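Local structure of Rep protein (Adeno-associated virus - 5, 1M55) at residues P20-S23 / D24-D28; L64-W67 / N68-K72; I123-I127 / N128-A132; N168-E171 / Y172-A175; L179-R182 / K183-A187. The protein probably nicks viral DNA at the replication origin as a metal-dependent endonuclease of the rolling-circle replication type, and recognises that origin. All coordinates share one frame; numbering follows the deposited sequence.

How the interactions relate
Along the chain the five contacts follow one another without overlap, all inside the Rep catalytic domain, whose antiparallel sheet is flanked by helices. Interactions 1 and 3 touch at one end of the molecule: Pro20 to Ile22 pack on Ile123, and Pro20 also meets Gln126. Interactions 4 and 5, centres 12 Å apart, join through the bond from Arg182 NE to Ala175 O, on the other side of the chain's centre from interactions 1 and 3. Interaction 2, the end of helix 50-71, comes within about 7 Å of interaction 4, nearest atoms. Caps, turns and helix-surface pairs thus lie around the domain whose sheet carries the zinc-binding residues Glu82, His89 and His91.

Interaction 1: P20-S23 / D24-D28; sequences PGIS and DSFVD
Ser23 turns the loop of residues 20-23 into the first turn of helix 24-32, and its carbonyl O accepts a hydrogen bond from Phe26 N at 3.2 Å. Ser23 is the N-cap of this helix, and it is its side chain that caps. OG sits between the backbone N and the carbonyl carbon (chi1 80°), a torsion that folds the hydroxyl back over the opening turn, where Ser25 N reaches it in a weak bond of 3.3 Å. Serine suits the place because its short side chain can bring an acceptor close to the amides of a first turn that have no preceding turn to bond to. Gln121, from the loop after helix 101-118, also bonds Ser23 OG through its OE1, so the cap is tied to a neighbouring part of the fold.

Beside this polar cap lies an apolar pair four residues apart. Ile22 CG1 is anti to the backbone N (chi1 -158°), which sends CD1 forward to Phe26, where it lies 3.6 Å from CG and 3.7 Å from CB. Its approach is oblique to the aromatic plane, and it touches the root of the phenyl ring while the far end of the ring leads away into the protein. Phe26 is buried, with Leu19 and Gln121 against it, and Ile22 helps to shield it on the loop side. A branched aliphatic chain suits this half-exposed place because it offers carbon alone to the ring. On the polar side, Ser25 OG donates to Ser23 OG at 2.8 Å.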
# COMPACT_ATOMS: atom_id res chain seq x y z
N PRO A 20 -5.94 20.25 5.46
CA PRO A 20 -6.12 21.70 5.56
C PRO A 20 -4.77 22.41 5.58
O PRO A 20 -3.83 21.97 6.25
CB PRO A 20 -6.88 21.86 6.88
CG PRO A 20 -6.47 20.66 7.68
CD PRO A 20 -6.50 19.56 6.64
N GLY A 21 -4.66 23.51 4.83
CA GLY A 21 -3.42 24.26 4.78
C GLY A 21 -2.52 23.91 3.61
O GLY A 21 -1.51 24.58 3.40
N ILE A 22 -2.87 22.88 2.85
CA ILE A 22 -2.06 22.48 1.70
C ILE A 22 -2.26 23.48 0.55
O ILE A 22 -3.32 24.10 0.44
CB ILE A 22 -2.37 21.03 1.26
CG1 ILE A 22 -1.20 20.45 0.47
CG2 ILE A 22 -3.66 20.97 0.44
CD1 ILE A 22 -1.12 18.95 0.54
N SER A 23 -1.24 23.66 -0.29
CA SER A 23 -1.36 24.60 -1.40
C SER A 23 -2.07 24.00 -2.60
O SER A 23 -2.32 22.79 -2.66
CB SER A 23 0.03 25.09 -1.82
OG SER A 23 0.68 24.14 -2.65
N ASP A 24 -2.36 24.86 -3.58
CA ASP A 24 -3.04 24.47 -4.82
C ASP A 24 -2.30 23.40 -5.60
O ASP A 24 -2.90 22.68 -6.40
CB ASP A 24 -3.13 25.66 -5.77
CG ASP A 24 -4.08 26.73 -5.31
OD1 ASP A 24 -4.64 26.68 -4.20
OD2 ASP A 24 -4.23 27.65 -6.12
N SER A 25 -0.99 23.37 -5.45
CA SER A 25 -0.17 22.42 -6.19
C SER A 25 -0.57 20.96 -5.97
O SER A 25 -0.41 20.12 -6.86
CB SER A 25 1.30 22.63 -5.85
OG SER A 25 1.56 22.26 -4.51
N PHE A 26 -1.12 20.65 -4.79
CA PHE A 26 -1.54 19.28 -4.50
C PHE A 26 -2.73 18.90 -5.39
O PHE A 26 -2.69 17.87 -6.07
CB PHE A 26 -1.92 19.14 -3.02
CG PHE A 26 -2.37 17.74 -2.65
CD1 PHE A 26 -1.43 16.73 -2.43
CD2 PHE A 26 -3.72 17.44 -2.54
CE1 PHE A 26 -1.84 15.43 -2.13
CE2 PHE A 26 -4.14 16.14 -2.24
CZ PHE A 26 -3.20 15.14 -2.03
N VAL A 27 -3.77 19.73 -5.37
CA VAL A 27 -4.95 19.47 -6.20
C VAL A 27 -4.56 19.43 -7.68
O VAL A 27 -5.01 18.55 -8.43
CB VAL A 27 -6.05 20.54 -5.98
CG1 VAL A 27 -7.17 20.38 -6.98
CG2 VAL A 27 -6.62 20.41 -4.58
N ASP A 28 -3.69 20.34 -8.10
CA ASP A 28 -3.25 20.38 -9.49
C ASP A 28 -2.55 19.09 -9.88
O ASP A 28 -2.80 18.54 -10.95
CB ASP A 28 -2.32 21.58 -9.74
CG ASP A 28 -3.04 22.92 -9.61
OD1 ASP A 28 -4.29 22.94 -9.63
OD2 ASP A 28 -2.34 23.95 -9.49

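Interaction 2: L64-W67 / N68-K72; sequences LYEW and NKFSK
Glu66 and Lys69, three residues apart on helix 50-71, run side by side and join at their ends. From Lys69 CB, which lies 3.2 Å from Glu66 O, the chain leaves with CG anti to the backbone N (chi1 179°) and continues straight to CD, 4.2 Å from Glu66 OE2. A bend at chi3 (63°) then turns CE toward the carboxylate, to 3.4 Å from Glu66 OE2, and the same CE rests over one face of the Phe70 ring, toward its rim. NZ completes the salt bridge, 2.8 Å from Glu66 OE2, meeting that oxygen from 44° above the carboxylate plane.

One turn on, the helix ends. Ser71 N donates to Trp67 O at 2.9 Å, and Lys72 then leaves the helix with positive phi. Trp67, buried, directs its indole toward Val94 of the sheet and Leu104 of helix 101-118, whereas Phe70 stacks with Tyr107. Ser71 OG bonds Ser75 OG in the following loop. A long flexible lysine suits its exposed site: its terminal methylene, CE, lies against an aromatic ring while its ammonium group pairs with glutamate, so the opposite charges probably offset each other at the surface.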
# COMPACT_ATOMS: atom_id res chain seq x y z
N LEU A 64 8.69 2.83 0.22
CA LEU A 64 9.65 1.78 -0.14
C LEU A 64 11.09 2.25 -0.20
O LEU A 64 11.99 1.55 0.26
CB LEU A 64 9.25 1.11 -1.46
CG LEU A 64 7.94 0.31 -1.38
CD1 LEU A 64 7.51 -0.13 -2.77
CD2 LEU A 64 8.09 -0.88 -0.45
N TYR A 65 11.32 3.43 -0.76
CA TYR A 65 12.68 3.96 -0.87
C TYR A 65 13.25 4.22 0.51
O TYR A 65 14.42 3.90 0.78
CB TYR A 65 12.70 5.22 -1.75
CG TYR A 65 12.23 4.99 -3.17
CD1 TYR A 65 11.94 6.06 -4.02
CD2 TYR A 65 12.02 3.69 -3.66
CE1 TYR A 65 11.44 5.85 -5.31
CE2 TYR A 65 11.52 3.47 -4.94
CZ TYR A 65 11.23 4.55 -5.76
OH TYR A 65 10.71 4.33 -7.02
N GLU A 66 12.42 4.74 1.41
CA GLU A 66 12.85 5.02 2.77
C GLU A 66 13.10 3.69 3.49
O GLU A 66 14.07 3.55 4.24
CB GLU A 66 11.79 5.85 3.50
CG GLU A 66 12.32 6.70 4.65
CD GLU A 66 13.27 7.82 4.22
OE1 GLU A 66 13.33 8.16 3.01
OE2 GLU A 66 13.95 8.36 5.11
N TRP A 67 12.26 2.70 3.22
CA TRP A 67 12.42 1.38 3.82
C TRP A 67 13.75 0.77 3.37
O TRP A 67 14.49 0.22 4.18
CB TRP A 67 11.26 0.46 3.41
CG TRP A 67 11.30 -0.89 4.08
CD1 TRP A 67 12.09 -1.95 3.75
CD2 TRP A 67 10.49 -1.32 5.19
NE1 TRP A 67 11.83 -3.01 4.58
CE2 TRP A 67 10.85 -2.65 5.47
CE3 TRP A 67 9.50 -0.71 5.97
CZ2 TRP A 67 10.26 -3.39 6.50
CZ3 TRP A 67 8.90 -1.44 7.00
CH2 TRP A 67 9.29 -2.78 7.25
N ASN A 68 14.05 0.91 2.08
CA ASN A 68 15.29 0.39 1.51
C ASN A 68 16.50 1.01 2.21
O ASN A 68 17.55 0.37 2.33
CB ASN A 68 15.38 0.66 0.00
CG ASN A 68 14.35 -0.12 -0.82
OD1 ASN A 68 14.15 0.18 -2.00
ND2 ASN A 68 13.71 -1.11 -0.22
N LYS A 69 16.38 2.26 2.64
CA LYS A 69 17.47 2.93 3.34
C LYS A 69 17.80 2.16 4.61
O LYS A 69 18.97 1.93 4.93
CB LYS A 69 17.08 4.37 3.69
CG LYS A 69 18.16 5.13 4.44
CD LYS A 69 17.66 6.47 4.94
CE LYS A 69 16.54 6.28 5.94
NZ LYS A 69 16.21 7.56 6.62
N PHE A 70 16.76 1.72 5.32
CA PHE A 70 16.91 0.97 6.56
C PHE A 70 17.30 -0.49 6.37
O PHE A 70 18.10 -1.03 7.12
CB PHE A 70 15.62 1.04 7.39
CG PHE A 70 15.23 2.44 7.80
CD1 PHE A 70 13.98 2.95 7.45
CD2 PHE A 70 16.10 3.23 8.54
CE1 PHE A 70 13.60 4.23 7.84
CE2 PHE A 70 15.72 4.52 8.92
CZ PHE A 70 14.48 5.02 8.57
N SER A 71 16.71 -1.15 5.37
CA SER A 71 17.00 -2.56 5.10
C SER A 71 18.30 -2.75 4.33
O SER A 71 18.84 -3.86 4.28
CB SER A 71 15.86 -3.19 4.30
OG SER A 71 15.76 -2.59 3.02
N LYS A 72 18.77 -1.67 3.70
CA LYS A 72 19.99 -1.68 2.89
C LYS A 72 19.94 -2.74 1.78
O LYS A 72 20.92 -3.45 1.52
CB LYS A 72 21.25 -1.83 3.76
CG LYS A 72 21.53 -0.60 4.62
CD LYS A 72 22.83 -0.75 5.41
CE LYS A 72 23.05 0.42 6.36
NZ LYS A 72 23.15 1.72 5.65

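Interaction 3: I123-I127 / N128-A132; sequences IEPQI and NDWVA
Glu124 OE1 accepts a hydrogen bond from a water at 2.6 Å, and the same water accepts from Trp130 NE1 at 2.9 Å, lying in the plane of the indole at its edge. The water thus links two side chains six residues apart: Glu124, at the surface, turns its carboxylate back toward the buried tryptophan and so gives the indole N-H a polar partner by way of the solvent molecule.

Across the indole the contact is carbon on ring. Pro125 CG stands over one face of Trp130, 3.8 Å from the centroid of the six-membered ring and 20° from its normal, a CH-pi contact; CZ2 and CE2 are the closest ring atoms. Trp130 CG lies between its backbone N and carbonyl carbon (chi1 74°), and this swings the indole back across the proline. Val131 CG2 lies against the opposite face, so the ring is held between two aliphatic groups. Ile127 CG2, 3.8 Å from Trp130 CB, packs at the root of the side chain. Proline suits the site because its rigid ring holds CG and CD at a fixed place over the indole face.

Gln126 is the centre of an inverse gamma turn, in which Ile127 N weakly bonds Pro125 O, and its own NE2 donates to Glu124 O at 2.9 Å, the donor standing above the carbonyl plane. Trp130 also packs on Arg112 and Val116 of helix 101-118 and on strand 3-10. The arrangement is that of a loop entering an edge of the catalytic-domain sheet: an inverse gamma turn and a proline-tryptophan contact lead the chain from helix 101-118 into strand 131-133.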
# COMPACT_ATOMS: atom_id res chain seq x y z
N ILE A 123 2.45 19.31 5.43
CA ILE A 123 1.14 19.37 6.09
C ILE A 123 0.82 18.01 6.71
O ILE A 123 0.89 16.98 6.03
CB ILE A 123 0.02 19.75 5.08
CG1 ILE A 123 0.30 21.12 4.46
CG2 ILE A 123 -1.35 19.71 5.75
CD1 ILE A 123 0.35 22.26 5.46
N GLU A 124 0.50 17.99 8.00
CA GLU A 124 0.17 16.75 8.69
C GLU A 124 -1.24 16.29 8.33
O GLU A 124 -2.20 17.05 8.50
CB GLU A 124 0.24 16.94 10.21
CG GLU A 124 1.63 17.25 10.77
CD GLU A 124 2.52 16.02 10.86
OE1 GLU A 124 2.03 14.88 10.68
OE2 GLU A 124 3.73 16.19 11.13
N PRO A 125 -1.39 15.06 7.81
CA PRO A 125 -2.74 14.59 7.46
C PRO A 125 -3.62 14.46 8.70
O PRO A 125 -3.19 13.94 9.74
CB PRO A 125 -2.46 13.21 6.84
CG PRO A 125 -1.10 13.39 6.23
CD PRO A 125 -0.36 14.13 7.32
N GLN A 126 -4.85 14.96 8.60
CA GLN A 126 -5.82 14.91 9.70
C GLN A 126 -6.65 13.63 9.65
O GLN A 126 -7.88 13.66 9.54
CB GLN A 126 -6.73 16.15 9.67
CG GLN A 126 -5.98 17.46 9.84
CD GLN A 126 -5.12 17.49 11.09
OE1 GLN A 126 -5.63 17.44 12.21
NE2 GLN A 126 -3.81 17.55 10.90
N ILE A 127 -5.95 12.50 9.67
CA ILE A 127 -6.57 11.18 9.64
C ILE A 127 -5.98 10.42 10.82
O ILE A 127 -4.75 10.38 10.99
CB ILE A 127 -6.25 10.42 8.33
CG1 ILE A 127 -6.86 11.13 7.13
CG2 ILE A 127 -6.77 8.98 8.41
CD1 ILE A 127 -6.63 10.43 5.82
N ASN A 128 -6.83 9.83 11.65
CA ASN A 128 -6.36 9.08 12.80
C ASN A 128 -5.58 7.85 12.37
O ASN A 128 -5.99 7.14 11.45
CB ASN A 128 -7.54 8.65 13.68
CG ASN A 128 -7.08 7.96 14.96
OD1 ASN A 128 -6.23 8.47 15.69
ND2 ASN A 128 -7.64 6.79 15.23
N ASP A 129 -4.43 7.63 13.01
CA ASP A 129 -3.56 6.48 12.75
C ASP A 129 -3.42 6.22 11.26
O ASP A 129 -3.60 5.09 10.81
CB ASP A 129 -4.12 5.22 13.44
CG ASP A 129 -4.29 5.39 14.94
OD1 ASP A 129 -3.38 5.96 15.59
OD2 ASP A 129 -5.33 4.95 15.47
N TRP A 130 -3.08 7.25 10.50
CA TRP A 130 -2.96 7.09 9.06
C TRP A 130 -1.79 6.21 8.59
O TRP A 130 -1.77 5.79 7.44
CB TRP A 130 -3.03 8.44 8.33
CG TRP A 130 -1.83 9.30 8.44
CD1 TRP A 130 -1.46 10.08 9.50
CD2 TRP A 130 -0.83 9.50 7.43
NE1 TRP A 130 -0.29 10.74 9.21
CE2 TRP A 130 0.11 10.41 7.94
CE3 TRP A 130 -0.65 8.99 6.13
CZ2 TRP A 130 1.23 10.82 7.21
CZ3 TRP A 130 0.45 9.41 5.40
CH2 TRP A 130 1.38 10.32 5.94
N VAL A 131 -0.80 5.99 9.45
CA VAL A 131 0.31 5.09 9.12
C VAL A 131 0.35 4.15 10.32
O VAL A 131 0.81 4.53 11.40
CB VAL A 131 1.67 5.82 8.98
CG1 VAL A 131 2.78 4.80 8.71
CG2 VAL A 131 1.61 6.81 7.84
N ALA A 132 -0.17 2.94 10.14
CA ALA A 132 -0.25 1.98 11.24
C ALA A 132 0.36 0.61 10.97
O ALA A 132 0.06 -0.03 9.97
CB ALA A 132 -1.72 1.81 11.65
O HOH W 1 1.46 12.30 10.86

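Interaction 4: N168-E171 / Y172-A175; sequences NLDE and YKLA
Glu171 lays its side chain over the ring of its sequence neighbour Tyr172, and its torsions explain how. Glu171 has CG anti to the backbone N (chi1 -177°) and is extended beyond it, which lays the chain alongside the phenol, pointing the same way. CG of Glu171 stands over the centre of the ring, 4.1 Å from the centroid, a CH-pi contact. Further out the carboxylate lies stacked, its plane 16° from that of the ring, with Glu171 CD 3.8 Å from Tyr172 CZ. A water 2.9 Å from both Glu171 OE2 and Tyr172 OH joins the polar ends; a second, close to the same hydroxyl, reaches Glu171 OE1 only weakly.

At the ring's edge, Leu169 CD1 comes within 4.0 Å of Tyr172 CD1, the two side chains pointing the same way. This is a beta turn in the connection from strand 162-167 to helix 179-191, closed by Tyr172 N donating to Leu169 O at 2.9 Å. Tyrosine suits the position since its ring can be buried against Ile150, Pro151 and Leu185 while its hydroxyl still reaches water.

Lys173 lies alongside Asp170, its chain straight as far as CE and bent at chi4 (-64°). That bend carries NZ past the aspartate toward Asn168 CA, while CE lies 3.3 Å from Asp170 OD1. The charged atoms do not meet, though their opposite charges probably attract at this range. Asn168 has its amide bonded elsewhere, OD1 accepting from Phe77 N and ND2 donating to Ser75 O.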
# COMPACT_ATOMS: atom_id res chain seq x y z
N ASN A 168 7.19 -6.74 -6.47
CA ASN A 168 8.43 -7.13 -7.13
C ASN A 168 8.65 -8.62 -6.88
O ASN A 168 9.75 -9.13 -7.05
CB ASN A 168 9.63 -6.26 -6.70
CG ASN A 168 9.91 -6.33 -5.22
OD1 ASN A 168 9.18 -6.95 -4.45
ND2 ASN A 168 10.97 -5.65 -4.80
N LEU A 169 7.58 -9.31 -6.47
CA LEU A 169 7.62 -10.75 -6.25
C LEU A 169 7.16 -11.38 -7.57
O LEU A 169 6.01 -11.20 -7.98
CB LEU A 169 6.66 -11.16 -5.12
CG LEU A 169 7.03 -10.69 -3.71
CD1 LEU A 169 5.85 -10.86 -2.77
CD2 LEU A 169 8.25 -11.45 -3.20
N ASP A 170 8.07 -12.08 -8.23
CA ASP A 170 7.78 -12.71 -9.52
C ASP A 170 6.50 -13.54 -9.53
O ASP A 170 5.73 -13.51 -10.49
CB ASP A 170 8.96 -13.59 -9.97
CG ASP A 170 10.23 -12.78 -10.24
OD1 ASP A 170 10.13 -11.61 -10.66
OD2 ASP A 170 11.33 -13.33 -10.02
N GLU A 171 6.27 -14.28 -8.45
CA GLU A 171 5.09 -15.12 -8.34
C GLU A 171 3.77 -14.35 -8.43
O GLU A 171 2.77 -14.89 -8.91
CB GLU A 171 5.15 -15.89 -7.02
CG GLU A 171 4.01 -16.87 -6.78
CD GLU A 171 4.11 -17.58 -5.44
OE1 GLU A 171 4.98 -17.21 -4.62
OE2 GLU A 171 3.30 -18.50 -5.19
N TYR A 172 3.78 -13.08 -8.02
CA TYR A 172 2.56 -12.27 -8.02
C TYR A 172 2.52 -11.10 -8.99
O TYR A 172 1.53 -10.36 -9.02
CB TYR A 172 2.28 -11.77 -6.60
CG TYR A 172 2.12 -12.89 -5.60
CD1 TYR A 172 3.07 -13.11 -4.60
CD2 TYR A 172 1.04 -13.76 -5.69
CE1 TYR A 172 2.94 -14.18 -3.72
CE2 TYR A 172 0.91 -14.83 -4.82
CZ TYR A 172 1.86 -15.04 -3.84
OH TYR A 172 1.72 -16.12 -3.00
N LYS A 173 3.56 -10.95 -9.81
CA LYS A 173 3.61 -9.84 -10.77
C LYS A 173 2.40 -9.78 -11.69
O LYS A 173 1.83 -8.70 -11.91
CB LYS A 173 4.90 -9.90 -11.59
CG LYS A 173 6.13 -9.40 -10.86
CD LYS A 173 7.36 -9.46 -11.75
CE LYS A 173 8.55 -8.76 -11.12
NZ LYS A 173 8.29 -7.30 -10.95
N LEU A 174 1.99 -10.92 -12.23
CA LEU A 174 0.84 -10.95 -13.12
C LEU A 174 -0.47 -10.74 -12.36
O LEU A 174 -1.36 -10.01 -12.82
CB LEU A 174 0.81 -12.26 -13.90
CG LEU A 174 -0.39 -12.50 -14.83
CD1 LEU A 174 -0.53 -11.37 -15.85
CD2 LEU A 174 -0.20 -13.84 -15.52
N ALA A 175 -0.57 -11.33 -11.18
CA ALA A 175 -1.77 -11.22 -10.35
C ALA A 175 -2.10 -9.80 -9.92
O ALA A 175 -3.27 -9.44 -9.80
CB ALA A 175 -1.64 -12.12 -9.12
O HOH W 2 3.64 -13.45 -12.30
O HOH W 3 0.82 -13.87 -10.54
O HOH W 4 0.45 -18.10 -4.61
O HOH W 5 3.19 -17.79 -1.76

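Interaction 5: L179-R182 / K183-A187; sequences LEER and KRLVA
The guanidinium of Arg184 presents its edge to the carboxylate of Glu181, three residues earlier on helix 179-191, and grips it side-on with two nitrogens. NE donates to Glu181 OE1 at 3.0 Å in a nearly straight bond (174°), and NH2 donates to Glu181 OE2 at 2.9 Å. Both oxygens lie close to the guanidinium plane, but the carboxylate is turned 44° against it, so OE1 is met from above the carboxylate plane and OE2 on the syn side, though tilted out of that plane. This is an i to i+3 salt bridge on the surface of an alpha-helix. Glu181 bends at chi2 (68°) and Arg184 at chi3, and together these bends bring the carboxylate to the guanidinium edge. Two bonds fix the rotation of the guanidinium as one could not, and arginine, with NE and an NH on one edge, suits such a grip.

Leu185 CD1 lies obliquely 3.9 Å from Glu181 OE2, and the leucine also packs on Leu155 and Ala175. Arg182, buried, leads elsewhere: its extended chain bonds the carbonyls of Ala175, Ala176 and Leu155 and the side chain of Gln80, tying the helix to the loop before it, to the chain after helix 149-154 and to the sheet. On the exposed flank Glu180 and Lys183 lie alongside each other, with a water that donates to Glu180 OE2 at 2.7 Å and accepts from Lys183 NZ at 3.1 Å.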
# COMPACT_ATOMS: atom_id res chain seq x y z
N LEU A 179 -7.41 -9.88 -12.56
CA LEU A 179 -8.45 -10.61 -11.83
C LEU A 179 -8.49 -12.10 -12.15
O LEU A 179 -8.71 -12.93 -11.28
CB LEU A 179 -9.81 -9.97 -12.11
CG LEU A 179 -9.97 -8.53 -11.61
CD1 LEU A 179 -11.11 -7.84 -12.33
CD2 LEU A 179 -10.18 -8.51 -10.10
N GLU A 180 -8.26 -12.44 -13.42
CA GLU A 180 -8.28 -13.84 -13.84
C GLU A 180 -7.13 -14.59 -13.16
O GLU A 180 -7.31 -15.70 -12.65
CB GLU A 180 -8.17 -13.92 -15.36
CG GLU A 180 -8.63 -15.24 -15.94
CD GLU A 180 -10.09 -15.54 -15.66
OE1 GLU A 180 -10.95 -14.66 -15.90
OE2 GLU A 180 -10.39 -16.67 -15.22
N GLU A 181 -5.95 -13.97 -13.12
CA GLU A 181 -4.79 -14.57 -12.48
C GLU A 181 -5.03 -14.68 -10.96
O GLU A 181 -4.64 -15.67 -10.34
CB GLU A 181 -3.52 -13.75 -12.79
CG GLU A 181 -2.26 -14.21 -12.05
CD GLU A 181 -1.72 -15.57 -12.49
OE1 GLU A 181 -2.36 -16.25 -13.32
OE2 GLU A 181 -0.64 -15.96 -12.00
N ARG A 182 -5.65 -13.66 -10.38
CA ARG A 182 -5.96 -13.68 -8.95
C ARG A 182 -6.88 -14.86 -8.66
O ARG A 182 -6.66 -15.61 -7.71
CB ARG A 182 -6.63 -12.38 -8.51
CG ARG A 182 -5.66 -11.21 -8.41
CD ARG A 182 -6.37 -9.87 -8.25
NE ARG A 182 -5.40 -8.80 -8.00
CZ ARG A 182 -5.24 -8.19 -6.83
NH1 ARG A 182 -6.00 -8.52 -5.79
NH2 ARG A 182 -4.28 -7.29 -6.68
N LYS A 183 -7.87 -15.05 -9.53
CA LYS A 183 -8.82 -16.15 -9.41
C LYS A 183 -8.07 -17.49 -9.44
O LYS A 183 -8.35 -18.38 -8.63
CB LYS A 183 -9.83 -16.06 -10.56
CG LYS A 183 -11.00 -17.03 -10.50
CD LYS A 183 -11.96 -16.76 -11.66
CE LYS A 183 -13.09 -17.77 -11.68
NZ LYS A 183 -14.02 -17.56 -12.83
N ARG A 184 -7.08 -17.60 -10.32
CA ARG A 184 -6.29 -18.83 -10.42
C ARG A 184 -5.52 -19.11 -9.12
O ARG A 184 -5.52 -20.23 -8.60
CB ARG A 184 -5.32 -18.77 -11.60
CG ARG A 184 -4.51 -20.05 -11.80
CD ARG A 184 -3.49 -19.94 -12.92
NE ARG A 184 -2.32 -19.13 -12.55
CZ ARG A 184 -1.29 -19.56 -11.82
NH1 ARG A 184 -1.27 -20.81 -11.37
NH2 ARG A 184 -0.28 -18.76 -11.56
N LEU A 185 -4.86 -18.07 -8.60
CA LEU A 185 -4.06 -18.21 -7.38
C LEU A 185 -4.91 -18.46 -6.14
O LEU A 185 -4.50 -19.20 -5.24
CB LEU A 185 -3.13 -17.01 -7.21
CG LEU A 185 -2.04 -16.93 -8.28
CD1 LEU A 185 -1.19 -15.69 -8.13
CD2 LEU A 185 -1.18 -18.17 -8.20
N VAL A 186 -6.09 -17.85 -6.09
CA VAL A 186 -7.00 -18.04 -4.96
C VAL A 186 -7.45 -19.51 -4.97
O VAL A 186 -7.43 -20.18 -3.93
CB VAL A 186 -8.22 -17.11 -5.06
CG1 VAL A 186 -9.28 -17.50 -4.03
CG2 VAL A 186 -7.79 -15.66 -4.82
N ALA A 187 -7.82 -20.00 -6.15
CA ALA A 187 -8.26 -21.39 -6.31
C ALA A 187 -7.16 -22.34 -5.85
O ALA A 187 -7.41 -23.26 -5.07
CB ALA A 187 -8.62 -21.66 -7.76
O HOH W 6 -12.40 -18.40 -15.30